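Ribose-5-phosphate isomerase RpiB (Thermotoga maritima, PDB 1O1X) probably interconverts ribose 5-phosphate and ribulose 5-phosphate, an aldose-ketose isomerisation. Local coordinates at residues A[22-25]-A[26-29]; A[30-33]-A[34-37]; A[83-86]-A[87-91]. All coordinates share one frame; numbering follows the deposited sequence. Where two conformers were deposited one is given.

Contacts 1 and 2 are consecutive parts of helix 24-36, with centres about 12 Å apart. Contact 3 lies where helix 81-87 ends, its centre about 20 Å from that of contact 1 and 25 Å from that of contact 2. The first two are partly buried and the third is buried. Contact 1 relies on ion pairs and one CH-pi contact near the start of its helix. Contact 2 combines leucine packing with a lysine over a tyrosine ring, and no other subunit touches it. In contact 3 the polar ends bond to backbone groups and carboxylates, several of them on the third subunit, which reaches most of the residues of this contact.

Contact 1: A[22-25]-A[26-29]; sequences AAFE and LKEK
The F24 ring receives E28 over one face. E28 CG lies 3.7 Å from the centroid of the F24 ring, 19° off its normal, in a CH-pi contact. The chain of E28 bends at chi2 (-68°) and carries the carboxylate back over the ring; the two planes are 11° apart. K27 NZ approaches the same ring obliquely, 3.8 Å from F24 CE1.

Ion pairs come second. K27 bends at chi2 and chi3, and its NZ meets E28 OE2 at 2.8 Å, nearly along the C-O axis. That ammonium also bridges to D43 and bonds to the carbonyl of T46. The close carboxylates of E28 and D43 are likely to be eased by the ammonium they share. Further round the helix, E25 and K29 run side by side. K29 NZ meets E25 OE2 at 3.2 Å, from above the carboxylate plane. E25 and K29 each also form a long, weak ion pair, with K29 and E25 of the second subunit respectively.

Backbone bonds form the third group. A23 is the N-cap residue, and its O accepts K27 N at 2.9 Å. F24 O and E25 O accept E28 N and K29 N. A water accepts from L26 N at 3.0 Å and bonds weakly to A22 O.

L26 packs on A125 and A128 of helix 125-137. A23 sits close to D20 and G78, both predicted to bind the sugar phosphate. This is the N-terminal part of the helix in a beta-alpha-beta unit (strand 14-18, helix 24-36, strand 40-43) of an alpha/beta fold with a parallel sheet.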
ATOM      1  N   ALA A  22     -14.434   0.973  15.273  1.00 12.88           N
ATOM      2  CA  ALA A  22     -14.026   0.332  14.008  1.00 14.65           C
ATOM      3  C   ALA A  22     -12.596  -0.277  14.089  1.00 14.90           C
ATOM      4  O   ALA A  22     -12.329  -1.292  13.464  1.00 16.58           O
ATOM      5  CB  ALA A  22     -14.059   1.309  12.875  1.00 14.28           C
ATOM      6  N   ALA A  23     -11.718   0.321  14.874  1.00 12.64           N
ATOM      7  CA  ALA A  23     -10.364  -0.186  14.990  1.00 12.79           C
ATOM      8  C   ALA A  23     -10.099  -0.809  16.357  1.00 12.01           C
ATOM      9  O   ALA A  23      -8.946  -1.037  16.675  1.00 11.26           O
ATOM     10  CB  ALA A  23      -9.355   0.916  14.716  1.00 12.12           C
ATOM     11  N   PHE A  24     -11.160  -1.125  17.115  1.00 12.61           N
ATOM     12  CA  PHE A  24     -11.018  -1.726  18.438  1.00 12.37           C
ATOM     13  C   PHE A  24     -10.200  -3.019  18.397  1.00 12.51           C
ATOM     14  O   PHE A  24      -9.363  -3.265  19.252  1.00 10.70           O
ATOM     15  CB  PHE A  24     -12.407  -2.024  19.076  1.00 13.29           C
ATOM     16  CG  PHE A  24     -12.337  -2.750  20.421  1.00 13.15           C
ATOM     17  CD1 PHE A  24     -11.939  -2.085  21.568  1.00 14.65           C
ATOM     18  CD2 PHE A  24     -12.660  -4.083  20.526  1.00 15.18           C
ATOM     19  CE1 PHE A  24     -11.851  -2.753  22.780  1.00 15.25           C
ATOM     20  CE2 PHE A  24     -12.579  -4.732  21.734  1.00 16.72           C
ATOM     21  CZ  PHE A  24     -12.165  -4.065  22.855  1.00 15.03           C
ATOM     22  N   GLU A  25     -10.471  -3.883  17.434  1.00 12.87           N
ATOM     23  CA  GLU A  25      -9.801  -5.174  17.380  1.00 13.95           C
ATOM     24  C   GLU A  25      -8.310  -5.036  17.193  1.00 12.39           C
ATOM     25  O   GLU A  25      -7.522  -5.669  17.910  1.00 12.27           O
ATOM     26  CB  GLU A  25     -10.396  -6.020  16.277  1.00 15.65           C
ATOM     27  CG  GLU A  25      -9.832  -7.427  16.171  1.00 21.55           C
ATOM     28  CD  GLU A  25     -10.324  -8.112  14.889  1.00 29.95           C
ATOM     29  OE1 GLU A  25     -11.545  -8.292  14.755  1.00 29.90           O
ATOM     30  OE2 GLU A  25      -9.480  -8.374  13.985  1.00 38.34           O
ATOM     31  N   LEU A  26      -7.901  -4.173  16.276  1.00 12.02           N
ATOM     32  CA  LEU A  26      -6.482  -3.989  16.027  1.00 12.15           C
ATOM     33  C   LEU A  26      -5.852  -3.285  17.231  1.00 11.91           C
ATOM     34  O   LEU A  26      -4.721  -3.580  17.583  1.00 11.63           O
ATOM     35  CB  LEU A  26      -6.212  -3.245  14.735  1.00 11.74           C
ATOM     36  CG  LEU A  26      -4.732  -3.069  14.366  1.00 13.55           C
ATOM     37  CD1 LEU A  26      -4.020  -4.366  14.199  1.00 14.04           C
ATOM     38  CD2 LEU A  26      -4.548  -2.235  13.132  1.00 15.23           C
ATOM     39  N   LYS A  27      -6.575  -2.335  17.836  1.00 11.62           N
ATOM     40  CA  LYS A  27      -6.073  -1.598  19.002  1.00 11.67           C
ATOM     41  C   LYS A  27      -5.716  -2.593  20.119  1.00 11.67           C
ATOM     42  O   LYS A  27      -4.687  -2.500  20.724  1.00 11.53           O
ATOM     43  CB  LYS A  27      -7.113  -0.581  19.490  1.00 12.49           C
ATOM     44  CG  LYS A  27      -6.654   0.288  20.678  1.00 11.57           C
ATOM     45  CD  LYS A  27      -7.062  -0.205  22.031  1.00 13.17           C
ATOM     46  CE  LYS A  27      -8.516   0.168  22.338  1.00 13.95           C
ATOM     47  NZ  LYS A  27      -8.968  -0.462  23.624  1.00 13.05           N
ATOM     48  N   GLU A  28      -6.610  -3.534  20.383  1.00 11.49           N
ATOM     49  CA  GLU A  28      -6.391  -4.579  21.354  1.00 11.87           C
ATOM     50  C   GLU A  28      -5.167  -5.446  21.039  1.00 11.67           C
ATOM     51  O   GLU A  28      -4.369  -5.753  21.932  1.00 11.16           O
ATOM     52  CB  GLU A  28      -7.650  -5.444  21.455  1.00 12.69           C
ATOM     53  CG  GLU A  28      -8.850  -4.709  22.073  1.00 14.21           C
ATOM     54  CD  GLU A  28      -8.623  -4.390  23.547  1.00 18.85           C
ATOM     55  OE1 GLU A  28      -8.549  -5.346  24.343  1.00 23.81           O
ATOM     56  OE2 GLU A  28      -8.475  -3.189  23.901  1.00 19.69           O
ATOM     57  N   LYS A  29      -5.012  -5.842  19.773  1.00 11.56           N
ATOM     58  CA  LYS A  29      -3.860  -6.630  19.366  1.00 11.58           C
ATOM     59  C   LYS A  29      -2.548  -5.860  19.526  1.00 11.03           C
ATOM     60  O   LYS A  29      -1.580  -6.393  20.010  1.00 11.61           O
ATOM     61  CB  LYS A  29      -4.046  -7.103  17.933  1.00 11.96           C
ATOM     62  CG  LYS A  29      -5.145  -8.152  17.819  1.00 13.37           C
ATOM     63  CD  LYS A  29      -5.401  -8.525  16.394  1.00 16.75           C
ATOM     64  CE  LYS A  29      -6.324  -9.747  16.331  1.00 19.33           C
ATOM     65  NZ  LYS A  29      -6.866  -9.896  14.948  1.00 26.24           N
TER
HETATM   66  O   HOH W   1      -9.664  -3.337  13.952  1.00 15.04           O

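Contact 2: A[30-33]-A[34-37]; sequences VKNY and LLGK
K37 lies across the ring of Y33 at the C-terminal end of helix 24-36, the helix of a beta-alpha-beta unit. K37 CD stands over one face of the Y33 ring, 4.3 Å from its centroid, offset toward the rim. This is a CH-pi contact. The chain of K37 then bends at chi3 and chi4 and brings NZ to Y33 OH, where the hydrogen bond is weak.

On other sides of the helix the leucines pack one turn on from their partners. V30 and L34 point the same way, with V30 CG1 4.1 Å from L34 CD1. K31 and L35 also run side by side, and K31 CG is 3.9 Å from L35 CD1.

Backbone bonds set these spacings. L34 N, L35 N and G36 N bond to the carbonyls of V30, K31 and N32. The next, K37 N to Y33 O, is weak, and K37 N also bonds to L34 O at 3.0 Å as the helix ends.

The outer shell holds both the polar tips and the apolar side chains. Y33 OH bonds to D133, and the Y33 ring stacks with F129. K31 NZ bridges to D43. V30 and L34 rest on V132 of helix 125-137, while L34 and L35 also touch V41 of strand 40-43. L34 CG, set beside the backbone N (chi1 -66°), lies 3.3 Å from V30 O.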
ATOM      1  N   VAL A  30      -2.545  -4.599  19.172  1.00 10.63           N
ATOM      2  CA  VAL A  30      -1.365  -3.745  19.310  1.00 10.66           C
ATOM      3  C   VAL A  30      -1.012  -3.525  20.777  1.00 11.25           C
ATOM      4  O   VAL A  30       0.145  -3.613  21.187  1.00 10.88           O
ATOM      5  CB  VAL A  30      -1.547  -2.419  18.560  1.00 10.79           C
ATOM      6  CG1 VAL A  30      -0.473  -1.433  18.934  1.00 11.02           C
ATOM      7  CG2 VAL A  30      -1.513  -2.673  17.027  1.00 11.83           C
ATOM      8  N   LYS A  31      -2.019  -3.243  21.581  1.00 11.73           N
ATOM      9  CA  LYS A  31      -1.838  -3.137  23.021  1.00 12.16           C
ATOM     10  C   LYS A  31      -1.220  -4.380  23.610  1.00 11.90           C
ATOM     11  O   LYS A  31      -0.236  -4.283  24.324  1.00 11.19           O
ATOM     12  CB  LYS A  31      -3.145  -2.861  23.705  1.00 12.21           C
ATOM     13  CG  LYS A  31      -3.038  -2.833  25.217  1.00 15.10           C
ATOM     14  CD  LYS A  31      -4.319  -2.392  25.843  1.00 16.97           C
ATOM     15  CE  LYS A  31      -5.350  -3.452  25.851  1.00 18.27           C
ATOM     16  NZ  LYS A  31      -6.352  -2.946  26.820  1.00 22.16           N
ATOM     17  N   ASN A  32      -1.772  -5.542  23.286  1.00 12.10           N
ATOM     18  CA  ASN A  32      -1.257  -6.798  23.822  1.00 11.85           C
ATOM     19  C   ASN A  32       0.140  -7.126  23.335  1.00 11.11           C
ATOM     20  O   ASN A  32       0.928  -7.684  24.054  1.00 10.44           O
ATOM     21  CB  ASN A  32      -2.223  -7.909  23.504  1.00 12.41           C
ATOM     22  CG  ASN A  32      -3.537  -7.766  24.259  1.00 15.77           C
ATOM     23  OD1 ASN A  32      -3.616  -7.068  25.268  1.00 18.72           O
ATOM     24  ND2 ASN A  32      -4.588  -8.404  23.743  1.00 19.44           N
ATOM     25  N   TYR A  33       0.454  -6.741  22.120  1.00 10.80           N
ATOM     26  CA  TYR A  33       1.792  -6.900  21.566  1.00 10.88           C
ATOM     27  C   TYR A  33       2.795  -6.101  22.380  1.00 11.10           C
ATOM     28  O   TYR A  33       3.840  -6.629  22.794  1.00 12.03           O
ATOM     29  CB  TYR A  33       1.818  -6.494  20.090  1.00 10.07           C
ATOM     30  CG  TYR A  33       3.190  -6.508  19.447  1.00 11.25           C
ATOM     31  CD1 TYR A  33       3.832  -7.707  19.173  1.00 12.48           C
ATOM     32  CD2 TYR A  33       3.836  -5.317  19.097  1.00 13.38           C
ATOM     33  CE1 TYR A  33       5.086  -7.732  18.573  1.00 14.89           C
ATOM     34  CE2 TYR A  33       5.107  -5.327  18.496  1.00 14.78           C
ATOM     35  CZ  TYR A  33       5.709  -6.543  18.238  1.00 15.43           C
ATOM     36  OH  TYR A  33       6.933  -6.616  17.651  1.00 18.16           O
ATOM     37  N   LEU A  34       2.450  -4.852  22.665  1.00 10.78           N
ATOM     38  CA  LEU A  34       3.288  -3.986  23.475  1.00 11.37           C
ATOM     39  C   LEU A  34       3.441  -4.501  24.892  1.00 11.25           C
ATOM     40  O   LEU A  34       4.570  -4.547  25.427  1.00 11.81           O
ATOM     41  CB  LEU A  34       2.741  -2.545  23.467  1.00 11.28           C
ATOM     42  CG  LEU A  34       2.819  -1.905  22.082  1.00 11.86           C
ATOM     43  CD1 LEU A  34       2.034  -0.618  22.076  1.00 13.42           C
ATOM     44  CD2 LEU A  34       4.269  -1.650  21.653  1.00 15.40           C
ATOM     45  N   LEU A  35       2.322  -4.877  25.509  1.00 11.37           N
ATOM     46  CA  LEU A  35       2.342  -5.417  26.864  1.00 11.73           C
ATOM     47  C   LEU A  35       3.247  -6.652  26.963  1.00 12.70           C
ATOM     48  O   LEU A  35       3.960  -6.833  27.942  1.00 11.65           O
ATOM     49  CB  LEU A  35       0.926  -5.728  27.370  1.00 11.55           C
ATOM     50  CG  LEU A  35       0.003  -4.544  27.624  1.00 11.11           C
ATOM     51  CD1 LEU A  35      -1.400  -5.013  28.012  1.00 10.68           C
ATOM     52  CD2 LEU A  35       0.535  -3.622  28.732  1.00 11.43           C
ATOM     53  N   GLY A  36       3.220  -7.496  25.943  1.00 13.50           N
ATOM     54  CA  GLY A  36       4.057  -8.688  25.872  1.00 14.46           C
ATOM     55  C   GLY A  36       5.552  -8.397  25.786  1.00 14.15           C
ATOM     56  O   GLY A  36       6.358  -9.221  26.087  1.00 15.11           O
ATOM     57  N   LYS A  37       5.934  -7.207  25.395  1.00 14.87           N
ATOM     58  CA  LYS A  37       7.331  -6.799  25.413  1.00 15.52           C
ATOM     59  C   LYS A  37       7.709  -6.043  26.715  1.00 15.54           C
ATOM     60  O   LYS A  37       8.829  -5.543  26.836  1.00 16.86           O
ATOM     61  CB  LYS A  37       7.587  -5.909  24.188  1.00 17.72           C
ATOM     62  CG  LYS A  37       7.632  -6.663  22.862  1.00 20.85           C
ATOM     63  CD  LYS A  37       7.550  -5.708  21.707  1.00 28.40           C
ATOM     64  CE  LYS A  37       8.452  -6.188  20.528  1.00 33.67           C
ATOM     65  NZ  LYS A  37       8.426  -7.712  20.270  1.00 36.68           N
TER

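Contact 3: A[83-86]-A[87-91]; sequences MSIA and ANRYR
R89 turns back beside I85, one turn earlier in the chain. Its CB lies 3.4 Å from A86 O, and its CG stays near the same oxygen and near I85 O. The chain bends at chi2 (-71°), so the guanidinium end runs alongside I85. I85 CG2 lies 3.8 Å from R89 NH1, oblique to the guanidinium plane. Polar partners of NH1 and NH2 come from the third subunit. There NH1 bonds to the carbonyl of N88, while NH2 bonds to the carbonyl of I93 and forms a salt bridge with D153. A leucine in its place would probably leave D153 of the third subunit without this charged mate, and would take this donor from the carbonyls of N88 and I93 there.

The backbone beneath is the end of helix 81-87. A87 N gives a helical bond to M83 O at 3.0 Å. At the other end of this segment M83 N bonds to the oxidised C77, the predicted proton acceptor. A type I beta turn follows from A87 to Y90 and leads the chain toward strand 95-97 of the parallel sheet. R89 N bonds weakly to A86 O at 3.4 Å.

N88 folds back over the last helical turn. With CG beside its backbone N (chi1 -77°), its ND2 reaches S84 O at 2.7 Å. The bond is bent, at 130°, and weak. N88 OD1 takes the backbone N-H of A95, so this one amide ties the helix end to the next strand.

The Y90 ring comes near A86 O, which lies 3.6 Å from Y90 CE2, and it meets A87 O in plane at its edge. Y90 OH bonds to the terminal carboxylate of V155 of the third subunit.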
HETATM    1  N   MSE A  83      -8.423  10.160  12.705  1.00 11.41           N
HETATM    2  CA  MSE A  83      -7.426  10.363  13.735  1.00 12.23           C
HETATM    3  C   MSE A  83      -6.292  11.285  13.293  1.00 12.11           C
HETATM    4  O   MSE A  83      -5.843  12.169  14.074  1.00 12.23           O
HETATM    5  CB  MSE A  83      -6.831   9.039  14.203  1.00 13.01           C
HETATM    6  CG  MSE A  83      -7.745   8.153  15.013  1.00 14.84           C
HETATM    7 SE   MSE A  83      -8.558   9.081  16.591  1.00 17.68          SE
HETATM    8  CE  MSE A  83      -9.326   7.478  17.509  1.00 15.39           C
ATOM      9  N   SER A  84      -5.831  11.116  12.063  1.00 12.25           N
ATOM     10  CA  SER A  84      -4.763  11.965  11.522  1.00 12.08           C
ATOM     11  C   SER A  84      -5.231  13.453  11.460  1.00 12.19           C
ATOM     12  O   SER A  84      -4.450  14.368  11.750  1.00 14.41           O
ATOM     13  CB  SER A  84      -4.238  11.491  10.169  0.65 12.26           C
ATOM     14  OG  SER A  84      -5.155  11.686   9.128  0.65 14.21           O
ATOM     15  N   ILE A  85      -6.505  13.670  11.164  1.00 11.40           N
ATOM     16  CA  ILE A  85      -7.071  15.015  11.141  1.00 11.03           C
ATOM     17  C   ILE A  85      -7.271  15.550  12.564  1.00 10.73           C
ATOM     18  O   ILE A  85      -6.778  16.614  12.907  1.00  9.53           O
ATOM     19  CB  ILE A  85      -8.369  15.051  10.340  1.00 10.46           C
ATOM     20  CG1 ILE A  85      -8.130  14.702   8.852  1.00 11.22           C
ATOM     21  CG2 ILE A  85      -9.009  16.426  10.380  1.00 10.42           C
ATOM     22  CD1 ILE A  85      -9.360  14.225   8.139  1.00 10.71           C
ATOM     23  N   ALA A  86      -7.956  14.794  13.410  1.00  9.73           N
ATOM     24  CA  ALA A  86      -8.311  15.280  14.740  1.00 10.29           C
ATOM     25  C   ALA A  86      -7.116  15.584  15.627  1.00 10.70           C
ATOM     26  O   ALA A  86      -7.082  16.617  16.302  1.00 10.88           O
ATOM     27  CB  ALA A  86      -9.242  14.291  15.429  1.00 10.40           C
ATOM     28  N   ALA A  87      -6.111  14.705  15.609  1.00 10.70           N
ATOM     29  CA  ALA A  87      -4.968  14.844  16.500  1.00 10.56           C
ATOM     30  C   ALA A  87      -4.079  16.005  16.087  1.00 10.11           C
ATOM     31  O   ALA A  87      -3.511  16.673  16.941  1.00 10.54           O
ATOM     32  CB  ALA A  87      -4.178  13.524  16.618  1.00  9.44           C
ATOM     33  N   ASN A  88      -3.987  16.262  14.791  1.00  9.40           N
ATOM     34  CA  ASN A  88      -3.102  17.309  14.297  1.00  9.45           C
ATOM     35  C   ASN A  88      -3.682  18.731  14.415  1.00  9.82           C
ATOM     36  O   ASN A  88      -3.069  19.715  14.016  1.00  9.96           O
ATOM     37  CB  ASN A  88      -2.682  16.957  12.887  1.00 10.01           C
ATOM     38  CG  ASN A  88      -1.607  15.867  12.865  1.00  9.40           C
ATOM     39  OD1 ASN A  88      -0.627  15.933  13.648  1.00  9.35           O
ATOM     40  ND2 ASN A  88      -1.768  14.896  11.975  1.00  8.90           N
ATOM     41  N   ARG A  89      -4.866  18.846  15.010  1.00 10.39           N
ATOM     42  CA  ARG A  89      -5.438  20.137  15.403  1.00 10.67           C
ATOM     43  C   ARG A  89      -4.625  20.831  16.489  1.00 11.52           C
ATOM     44  O   ARG A  89      -4.739  22.036  16.666  1.00 11.38           O
ATOM     45  CB  ARG A  89      -6.871  19.950  15.887  1.00 10.54           C
ATOM     46  CG  ARG A  89      -7.876  19.795  14.771  1.00 10.37           C
ATOM     47  CD  ARG A  89      -8.107  21.094  14.006  1.00 10.13           C
ATOM     48  NE  ARG A  89      -9.265  20.975  13.137  1.00  9.59           N
ATOM     49  CZ  ARG A  89      -9.258  20.442  11.905  1.00 10.56           C
ATOM     50  NH1 ARG A  89      -8.152  19.965  11.356  1.00  8.48           N
ATOM     51  NH2 ARG A  89     -10.394  20.385  11.225  1.00 11.14           N
ATOM     52  N   TYR A  90      -3.811  20.062  17.210  1.00 11.88           N
ATOM     53  CA  TYR A  90      -3.137  20.559  18.406  1.00 11.99           C
ATOM     54  C   TYR A  90      -1.680  20.887  18.151  1.00 12.03           C
ATOM     55  O   TYR A  90      -0.905  20.034  17.687  1.00 10.59           O
ATOM     56  CB  TYR A  90      -3.269  19.528  19.519  1.00 12.41           C
ATOM     57  CG  TYR A  90      -4.711  19.322  19.884  1.00 13.60           C
ATOM     58  CD1 TYR A  90      -5.336  20.169  20.789  1.00 17.06           C
ATOM     59  CD2 TYR A  90      -5.456  18.311  19.294  1.00 14.58           C
ATOM     60  CE1 TYR A  90      -6.664  20.019  21.072  1.00 19.69           C
ATOM     61  CE2 TYR A  90      -6.771  18.138  19.582  1.00 16.98           C
ATOM     62  CZ  TYR A  90      -7.373  19.001  20.461  1.00 19.46           C
ATOM     63  OH  TYR A  90      -8.668  18.818  20.787  1.00 23.06           O
ATOM     64  N   ARG A  91      -1.288  22.110  18.472  1.00 11.87           N
ATOM     65  CA  ARG A  91       0.121  22.471  18.394  1.00 13.35           C
ATOM     66  C   ARG A  91       0.957  21.550  19.306  1.00 12.47           C
ATOM     67  O   ARG A  91       0.547  21.162  20.411  1.00 12.23           O
ATOM     68  CB  ARG A  91       0.330  23.963  18.738  1.00 15.46           C
ATOM     69  CG  ARG A  91      -0.201  24.934  17.620  1.00 20.15           C
ATOM     70  CD  ARG A  91      -0.123  26.427  18.004  1.00 23.52           C
ATOM     71  NE  ARG A  91       1.251  26.932  18.084  1.00 28.84           N
ATOM     72  CZ  ARG A  91       1.974  27.030  19.213  1.00 33.05           C
ATOM     73  NH1 ARG A  91       1.479  26.654  20.395  1.00 35.54           N
ATOM     74  NH2 ARG A  91       3.212  27.493  19.158  1.00 30.67           N
TER